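Local coordinates for putative outer membrane protein (LpxR) (Salmonella typhimurium, PDB 3FID) that removes acyl groups from lipid A, acting as a lipopolysaccharide-modifying enzyme of the outer membrane, at residues S1-S6 with L39-D44. Numbering follows the deposited sequence.
With ZN (zinc ion), chain D; ZN (zinc ion), chain C.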
ATOM      1  N   SER A   1      -6.202 -14.985 -14.505  1.00 23.15           N
ATOM      2  CA  SER A   1      -6.784 -14.601 -13.197  1.00 22.39           C
ATOM      3  C   SER A   1      -5.815 -14.856 -12.074  1.00 22.56           C
ATOM      4  O   SER A   1      -5.023 -15.810 -12.125  1.00 22.15           O
ATOM      5  CB  SER A   1      -8.062 -15.375 -12.918  1.00 22.42           C
ATOM      6  OG  SER A   1      -9.039 -15.031 -13.887  1.00 23.47           O
ATOM      7  N   SER A   2      -5.897 -13.998 -11.057  1.00 21.93           N
ATOM      8  CA  SER A   2      -5.098 -14.171  -9.852  1.00 20.97           C
ATOM      9  C   SER A   2      -5.947 -13.923  -8.608  1.00 20.23           C
ATOM     10  O   SER A   2      -6.872 -13.094  -8.618  1.00 20.75           O
ATOM     11  CB  SER A   2      -3.775 -13.355  -9.893  1.00 20.97           C
ATOM     12  OG  SER A   2      -3.935 -11.927  -9.852  1.00 21.26           O
ATOM     13  N   LEU A   3      -5.664 -14.714  -7.578  1.00 19.02           N
ATOM     14  CA  LEU A   3      -6.248 -14.598  -6.251  1.00 17.77           C
ATOM     15  C   LEU A   3      -5.044 -14.357  -5.310  1.00 16.12           C
ATOM     16  O   LEU A   3      -4.072 -15.119  -5.337  1.00 15.56           O
ATOM     17  CB  LEU A   3      -6.957 -15.919  -5.920  1.00 18.28           C
ATOM     18  CG  LEU A   3      -7.811 -16.231  -4.685  1.00 20.16           C
ATOM     19  CD1 LEU A   3      -7.004 -16.097  -3.409  1.00 26.34           C
ATOM     20  CD2 LEU A   3      -9.051 -15.376  -4.630  1.00 21.11           C
ATOM     21  N   ALA A   4      -5.095 -13.284  -4.524  1.00 14.59           N
ATOM     22  CA  ALA A   4      -3.922 -12.894  -3.744  1.00 13.92           C
ATOM     23  C   ALA A   4      -4.239 -12.591  -2.301  1.00 13.39           C
ATOM     24  O   ALA A   4      -5.311 -12.064  -2.001  1.00 12.85           O
ATOM     25  CB  ALA A   4      -3.230 -11.675  -4.390  1.00 14.05           C
ATOM     26  N   ILE A   5      -3.284 -12.910  -1.433  1.00 13.16           N
ATOM     27  CA  ILE A   5      -3.315 -12.520  -0.017  1.00 14.53           C
ATOM     28  C   ILE A   5      -2.075 -11.659   0.196  1.00 13.54           C
ATOM     29  O   ILE A   5      -0.979 -12.062  -0.183  1.00 14.53           O
ATOM     30  CB  ILE A   5      -3.135 -13.759   0.901  1.00 16.39           C
ATOM     31  CG1 ILE A   5      -4.039 -14.905   0.418  1.00 20.59           C
ATOM     32  CG2 ILE A   5      -3.351 -13.378   2.406  1.00 17.12           C
ATOM     33  CD1 ILE A   5      -5.317 -15.110   1.222  1.00 25.74           C
ATOM     34  N   SER A   6      -2.226 -10.505   0.833  1.00 12.79           N
ATOM     35  CA  SER A   6      -1.043  -9.689   1.101  1.00 12.36           C
ATOM     36  C   SER A   6      -1.042  -9.211   2.555  1.00 11.73           C
ATOM     37  O   SER A   6      -2.072  -8.766   3.067  1.00 11.29           O
ATOM     38  CB  SER A   6      -0.946  -8.515   0.130  1.00 11.80           C
ATOM     39  OG  SER A   6       0.219  -7.702   0.412  1.00 13.72           O
ATOM     40  N   LEU A  39      -7.076  -9.135   0.689  1.00 11.86           N
ATOM     41  CA  LEU A  39      -7.450 -10.324  -0.080  1.00 12.67           C
ATOM     42  C   LEU A  39      -8.089  -9.804  -1.346  1.00 11.67           C
ATOM     43  O   LEU A  39      -8.958  -8.910  -1.305  1.00 12.42           O
ATOM     44  CB  LEU A  39      -8.406 -11.208   0.740  1.00 13.20           C
ATOM     45  CG  LEU A  39      -8.905 -12.556   0.196  1.00 15.09           C
ATOM     46  CD1 LEU A  39      -7.776 -13.528  -0.163  1.00 19.51           C
ATOM     47  CD2 LEU A  39      -9.864 -13.219   1.200  1.00 19.42           C
ATOM     48  N   GLY A  40      -7.625 -10.295  -2.489  1.00 12.40           N
ATOM     49  CA  GLY A  40      -8.114  -9.757  -3.754  1.00 11.78           C
ATOM     50  C   GLY A  40      -8.254 -10.830  -4.829  1.00 12.97           C
ATOM     51  O   GLY A  40      -7.627 -11.876  -4.764  1.00 12.16           O
ATOM     52  N   TYR A  41      -9.112 -10.547  -5.804  1.00 13.74           N
ATOM     53  CA  TYR A  41      -9.303 -11.433  -6.950  1.00 15.20           C
ATOM     54  C   TYR A  41      -9.327 -10.595  -8.209  1.00 15.81           C
ATOM     55  O   TYR A  41     -10.019  -9.581  -8.247  1.00 15.31           O
ATOM     56  CB  TYR A  41     -10.625 -12.202  -6.833  1.00 16.02           C
ATOM     57  CG  TYR A  41     -10.911 -13.055  -8.063  1.00 17.85           C
ATOM     58  CD1 TYR A  41     -11.953 -12.729  -8.952  1.00 16.95           C
ATOM     59  CD2 TYR A  41     -10.115 -14.160  -8.343  1.00 19.34           C
ATOM     60  CE1 TYR A  41     -12.187 -13.516 -10.075  1.00 17.93           C
ATOM     61  CE2 TYR A  41     -10.324 -14.926  -9.459  1.00 17.53           C
ATOM     62  CZ  TYR A  41     -11.368 -14.613 -10.311  1.00 16.62           C
ATOM     63  OH  TYR A  41     -11.556 -15.439 -11.383  1.00 19.04           O
ATOM     64  N   SER A  42      -8.563 -11.031  -9.221  1.00 16.67           N
ATOM     65  CA  SER A  42      -8.501 -10.383 -10.515  1.00 18.66           C
ATOM     66  C   SER A  42      -8.973 -11.356 -11.580  1.00 18.42           C
ATOM     67  O   SER A  42      -8.516 -12.473 -11.635  1.00 19.07           O
ATOM     68  CB  SER A  42      -7.061  -9.996 -10.833  1.00 19.39           C
ATOM     69  OG  SER A  42      -6.815  -8.662 -10.426  1.00 24.13           O
ATOM     70  N   HIS A  43      -9.901 -10.924 -12.417  1.00 19.01           N
ATOM     71  CA  HIS A  43     -10.364 -11.780 -13.505  1.00 18.46           C
ATOM     72  C   HIS A  43     -10.009 -11.140 -14.847  1.00 18.53           C
ATOM     73  O   HIS A  43     -10.278  -9.983 -15.043  1.00 17.48           O
ATOM     74  CB  HIS A  43     -11.875 -11.991 -13.391  1.00 18.81           C
ATOM     75  CG  HIS A  43     -12.445 -12.851 -14.475  1.00 18.98           C
ATOM     76  ND1 HIS A  43     -12.105 -14.173 -14.630  1.00 21.46           N
ATOM     77  CD2 HIS A  43     -13.310 -12.565 -15.477  1.00 22.72           C
ATOM     78  CE1 HIS A  43     -12.744 -14.674 -15.673  1.00 20.96           C
ATOM     79  NE2 HIS A  43     -13.490 -13.718 -16.196  1.00 21.08           N
ATOM     80  N   ASP A  44      -9.390 -11.903 -15.751  1.00 20.20           N
ATOM     81  CA  ASP A  44      -9.103 -11.401 -17.097  1.00 22.80           C
ATOM     82  C   ASP A  44     -10.345 -11.474 -17.959  1.00 22.81           C
ATOM     83  O   ASP A  44     -10.835 -12.558 -18.256  1.00 23.14           O
ATOM     84  CB  ASP A  44      -7.932 -12.150 -17.767  1.00 23.66           C
ATOM     85  CG  ASP A  44      -8.047 -13.673 -17.670  1.00 29.39           C
ATOM     86  OD1 ASP A  44      -8.664 -14.195 -16.706  1.00 32.11           O
ATOM     87  OD2 ASP A  44      -7.489 -14.371 -18.567  1.00 36.41           O
TER
HETATM   88 ZN    ZN D 298     -10.843 -15.461 -13.565  1.00 31.66          ZN
HETATM   89 ZN    ZN C 297      -8.062 -15.891 -15.591  1.00 35.66          ZN
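S2 and A4 pair with S42 and G40 as antiparallel hydrogen-bonded pairs; L3-Y41 is the non-hydrogen-bonded pair between them, and I5-L39 is another beyond A4-G40. S42 N reaches S2 O at 2.7 Å in a nearly straight bond (170° at the hydrogen). The return bond, S2 N to S42 O, is more bent (148°). A4 N binds G40 O at 2.9 Å, and G40 N answers to A4 O. L3, I5, L39 and Y41 project from one face. CD2 of L3 lies 4.0 Å from CD2 of Y41, the two side chains crossing at about a right angle. The side chains of I5 and L39 run alongside each other in the same direction, their CD1 methyls meeting. The chain forms an outer-membrane beta-barrel, and strand 2-9 closes it by also pairing with the last strand, 285-295. The apolar face is consistent with one turned to lipid. S2, A4 and S42 are buried on the other face, where S2 OG bonds to I208 N and S42 OG to S52 OG. At the N-terminal end, S1 OG bridges two zinc ions. The first is held by S1 OG (1.9 Å), H43 ND1 (2.1 Å) and Y41 OH (2.3 Å). The second is bound by S1 OG (2.1 Å), D44 OD1 (2.1 Å) and the terminal N of S1. S1 OG stands beside its own backbone N (chi1 -64°), which lets both atoms chelate this second ion. D44 reaches it through OD1, with OD2 turned farther off.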